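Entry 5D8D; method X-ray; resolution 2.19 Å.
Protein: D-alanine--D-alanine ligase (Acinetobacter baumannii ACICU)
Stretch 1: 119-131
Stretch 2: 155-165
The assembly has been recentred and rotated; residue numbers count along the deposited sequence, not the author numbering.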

# COMPACT_ATOMS: atom_id res chain seq x y z
N ILE A 119 -9.89 10.13 12.27
CA ILE A 119 -10.34 10.31 10.88
C ILE A 119 -11.68 11.03 10.99
O ILE A 119 -12.51 10.67 11.86
N ILE A 120 -11.89 12.02 10.13
CA ILE A 120 -13.05 12.94 10.23
C ILE A 120 -13.74 13.14 8.85
O ILE A 120 -13.13 13.69 7.93
N THR A 121 -14.98 12.67 8.76
CA THR A 121 -15.70 12.56 7.51
C THR A 121 -17.19 12.95 7.59
O THR A 121 -18.08 12.10 7.42
N LYS A 122 -17.49 14.21 7.87
CA LYS A 122 -18.88 14.65 7.82
C LYS A 122 -19.72 13.99 8.93
O LYS A 122 -20.31 14.65 9.77
N GLU A 123 -19.74 12.67 8.91
CA GLU A 123 -20.47 11.87 9.89
C GLU A 123 -19.94 11.94 11.31
O GLU A 123 -20.65 11.62 12.25
N THR A 124 -18.65 12.23 11.44
CA THR A 124 -17.98 12.24 12.74
C THR A 124 -18.42 13.38 13.62
O THR A 124 -18.72 14.46 13.12
N ASP A 125 -18.43 13.16 14.94
CA ASP A 125 -18.88 14.21 15.87
C ASP A 125 -17.73 15.08 16.40
O ASP A 125 -16.85 14.55 17.09
N LEU A 126 -17.77 16.40 16.15
CA LEU A 126 -16.65 17.32 16.47
C LEU A 126 -16.32 17.48 17.97
O LEU A 126 -15.20 17.90 18.30
N ASP A 127 -17.27 17.18 18.86
CA ASP A 127 -17.03 17.24 20.32
C ASP A 127 -16.50 15.91 20.91
O ASP A 127 -15.83 15.92 21.96
N SER A 128 -16.79 14.78 20.26
CA SER A 128 -16.11 13.51 20.55
C SER A 128 -14.62 13.54 20.10
O SER A 128 -13.78 12.85 20.69
N VAL A 129 -14.31 14.34 19.07
CA VAL A 129 -12.92 14.64 18.63
C VAL A 129 -12.18 15.50 19.68
O VAL A 129 -11.10 15.12 20.15
N ILE A 130 -12.78 16.64 20.02
CA ILE A 130 -12.23 17.59 21.02
C ILE A 130 -11.93 16.94 22.40
O ILE A 130 -10.86 17.16 22.97
N ALA A 131 -12.87 16.14 22.92
CA ALA A 131 -12.73 15.52 24.25
C ALA A 131 -11.64 14.45 24.31
O ALA A 131 -10.97 14.29 25.35
N LYS A 155 -10.00 26.33 18.42
CA LYS A 155 -11.35 26.43 18.98
C LYS A 155 -12.31 25.45 18.26
O LYS A 155 -11.91 24.78 17.31
N ALA A 156 -13.55 25.33 18.74
CA ALA A 156 -14.64 24.75 17.94
C ALA A 156 -14.84 25.61 16.66
O ALA A 156 -15.06 25.07 15.57
N GLU A 157 -14.71 26.93 16.82
CA GLU A 157 -14.75 27.95 15.74
C GLU A 157 -13.78 27.70 14.54
O GLU A 157 -14.18 27.85 13.38
N ASP A 158 -12.52 27.36 14.81
CA ASP A 158 -11.51 27.13 13.75
C ASP A 158 -11.81 25.90 12.83
O ASP A 158 -11.32 25.86 11.69
N PHE A 159 -12.59 24.92 13.32
CA PHE A 159 -12.82 23.64 12.62
C PHE A 159 -13.40 23.72 11.21
O PHE A 159 -12.81 23.18 10.28
N ALA A 160 -14.56 24.35 11.08
CA ALA A 160 -15.33 24.30 9.82
C ALA A 160 -14.62 24.92 8.61
O ALA A 160 -14.87 24.51 7.48
N ALA A 161 -13.72 25.89 8.84
CA ALA A 161 -12.89 26.48 7.77
C ALA A 161 -11.69 25.59 7.35
O ALA A 161 -11.31 25.55 6.17
N ALA A 162 -11.10 24.91 8.34
CA ALA A 162 -9.95 24.02 8.12
C ALA A 162 -10.33 22.74 7.36
O ALA A 162 -9.58 22.29 6.48
N ILE A 163 -11.48 22.18 7.71
CA ILE A 163 -11.98 20.93 7.10
C ILE A 163 -12.30 21.10 5.59
O ILE A 163 -12.21 20.12 4.85
N GLU A 164 -12.64 22.32 5.16
CA GLU A 164 -12.79 22.64 3.71
C GLU A 164 -11.47 23.02 3.00
O GLU A 164 -11.40 22.93 1.77
N LYS A 165 -10.45 23.46 3.75
CA LYS A 165 -9.07 23.55 3.24
C LYS A 165 -8.59 22.17 2.74
O LYS A 165 -8.17 22.02 1.59

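Packing between stretch 119-131 and stretch 155-165 of the D-alanine--D-alanine ligase. Two helices, 126-131 and 159-165, run nearly at right angles (98° between their N-to-C directions), and their axes approach no closer than 13.6 Å, and side chains occupy the space between them. No hydrogen bond crosses the contact, which buries 371 Å² in total; it is held mainly by apolar packing.

Phe-159 contributes the most, with 85 Å² covered. Its CA-to-CB bond points toward the other stretch, and chi1 of -98° lies between wells. Three side chains from helix 126-131 gather round the ring. Leu-126 (chi1 m, chi2 t) lies over one face: its CD2 sits 3.6 Å from the ring centroid, only 17° off the normal, a CH-pi contact, and the same methyl carbon comes within 3.4 Å of Phe-159 CD1. Ile-130 (m, t), one helical turn further on, meets the edge near the ring plane, with Ile-130 CG1 3.7 Å from Phe-159 CE2. Val-129 (t) approaches obliquely, its CG1 4.0 Å from Phe-159 CZ. These contacts set aliphatic carbon against one face and part of the edge of the ring. Ile-130 also reaches the start of stretch 2, where its CD1 lies 4.4 Å from Ala-156 CB, a looser contact with a small side chain set sideways.

Ile-163, with 62 Å² covered, follows Phe-159 by one turn and likewise points toward stretch 1; a backbone hydrogen bond runs from Ile-163 N to Phe-159 O (3.1 Å). Its m, t rotamer carries CD1 to 3.4 Å from Ile-120 CD1, a tight methyl-to-methyl contact. Ile-120 itself has chi1 t and an off-rotamer chi2 of -95°. Leu-126, with 53 Å² covered, links the two clusters, since its CD2 is also 4.0 Å from Ile-163 CD1.

The polar margin is formed by Lys-122 (chi1 -112°, between wells, then p, m, t), whose CA-to-CB bond runs sideways but whose long side chain brings its end nearer. Lys-122 NZ lies 3.6 Å from Glu-164 OE2, a long salt bridge, and 3.5 Å from Ile-163 CG2, so the ammonium group also sits against an Ile-163 methyl. Glu-164 (chi1 m, chi2 between wells at -33°) also starts sideways, but its end comes nearer.

Asp-125 caps helix 126-131 without touching stretch 2: its OD2 accepts from Ser-128 N at 2.7 Å and, weakly, from Asp-127 N at 3.3 Å. The cap lies just before the helix that carries Leu-126, Val-129 and Ile-130.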

# COMPACT_ATOMS: atom_id res chain seq x y z
CB ILE A 119 -10.44 8.97 10.09
CG1 ILE A 119 -9.12 8.18 10.14
CG2 ILE A 119 -10.82 9.23 8.64
CD1 ILE A 119 -9.24 6.68 9.91
CB ILE A 120 -12.63 14.26 10.95
CG1 ILE A 120 -13.73 15.34 10.86
CG2 ILE A 120 -11.26 14.75 10.48
CD1 ILE A 120 -13.62 16.34 9.73
CB THR A 121 -15.61 11.11 6.99
OG1 THR A 121 -16.58 10.32 7.67
CG2 THR A 121 -14.26 10.52 7.26
CB LYS A 122 -19.48 14.38 6.45
CG LYS A 122 -19.78 15.63 5.66
CD LYS A 122 -18.54 16.47 5.41
CE LYS A 122 -18.14 17.30 6.62
NZ LYS A 122 -17.08 18.29 6.30
CB GLU A 123 -20.52 10.42 9.46
CG GLU A 123 -21.28 9.56 10.46
CD GLU A 123 -22.54 8.98 9.87
OE1 GLU A 123 -23.64 9.47 10.20
OE2 GLU A 123 -22.43 8.04 9.06
CB THR A 124 -16.45 12.31 12.56
OG1 THR A 124 -16.05 13.66 12.36
CG2 THR A 124 -15.99 11.48 11.37
CB ASP A 125 -19.59 13.54 17.06
CG ASP A 125 -19.98 14.53 18.15
OD1 ASP A 125 -20.98 15.26 17.98
OD2 ASP A 125 -19.28 14.58 19.18
CB LEU A 126 -16.84 18.72 15.82
CG LEU A 126 -16.53 18.95 14.33
CD1 LEU A 126 -16.88 20.38 13.90
CD2 LEU A 126 -15.08 18.64 13.98
CB ASP A 127 -18.28 17.77 21.06
CG ASP A 127 -18.45 19.29 20.91
OD1 ASP A 127 -17.76 20.03 21.64
OD2 ASP A 127 -19.27 19.73 20.07
CB SER A 128 -16.85 12.31 19.92
OG SER A 128 -17.96 11.91 20.72
CB VAL A 129 -12.88 15.35 17.23
CG1 VAL A 129 -11.51 15.94 16.90
CG2 VAL A 129 -13.29 14.39 16.13
CB ILE A 130 -13.15 18.85 21.15
CG1 ILE A 130 -13.01 19.75 19.91
CG2 ILE A 130 -12.87 19.64 22.43
CD1 ILE A 130 -14.07 20.83 19.78
CB ALA A 131 -14.07 14.93 24.71
CB LYS A 155 -11.84 27.88 18.86
CG LYS A 155 -12.80 28.36 19.94
CD LYS A 155 -12.24 28.19 21.36
CE LYS A 155 -12.65 29.33 22.30
NZ LYS A 155 -14.11 29.61 22.27
CB ALA A 156 -15.94 24.68 18.75
CB GLU A 157 -14.45 29.35 16.31
CG GLU A 157 -15.47 29.97 17.27
CD GLU A 157 -15.09 31.39 17.70
OE1 GLU A 157 -13.89 31.63 17.96
OE2 GLU A 157 -15.97 32.28 17.78
CB ASP A 158 -10.08 26.96 14.36
CG ASP A 158 -9.48 28.27 14.95
OD1 ASP A 158 -9.87 29.38 14.50
OD2 ASP A 158 -8.57 28.18 15.83
CB PHE A 159 -13.75 22.69 13.43
CG PHE A 159 -13.02 21.66 14.24
CD1 PHE A 159 -12.31 20.64 13.61
CD2 PHE A 159 -13.05 21.69 15.64
CE1 PHE A 159 -11.64 19.69 14.35
CE2 PHE A 159 -12.38 20.74 16.38
CZ PHE A 159 -11.68 19.74 15.74
CB ALA A 160 -16.72 24.90 10.02
CB ALA A 161 -12.39 27.86 8.18
CB ALA A 162 -9.31 23.64 9.45
CB ILE A 163 -13.18 20.31 7.90
CG1 ILE A 163 -12.67 19.84 9.29
CG2 ILE A 163 -13.82 19.15 7.16
CD1 ILE A 163 -13.74 19.67 10.36
CB GLU A 164 -13.87 23.72 3.47
CG GLU A 164 -15.22 23.48 4.15
CD GLU A 164 -15.60 22.01 4.28
OE1 GLU A 164 -15.68 21.33 3.23
OE2 GLU A 164 -15.81 21.55 5.42
CB LYS A 165 -8.07 24.11 4.30
CG LYS A 165 -7.53 25.53 4.07
CD LYS A 165 -6.11 25.55 3.50
CE LYS A 165 -6.05 25.03 2.06
NZ LYS A 165 -6.82 25.84 1.07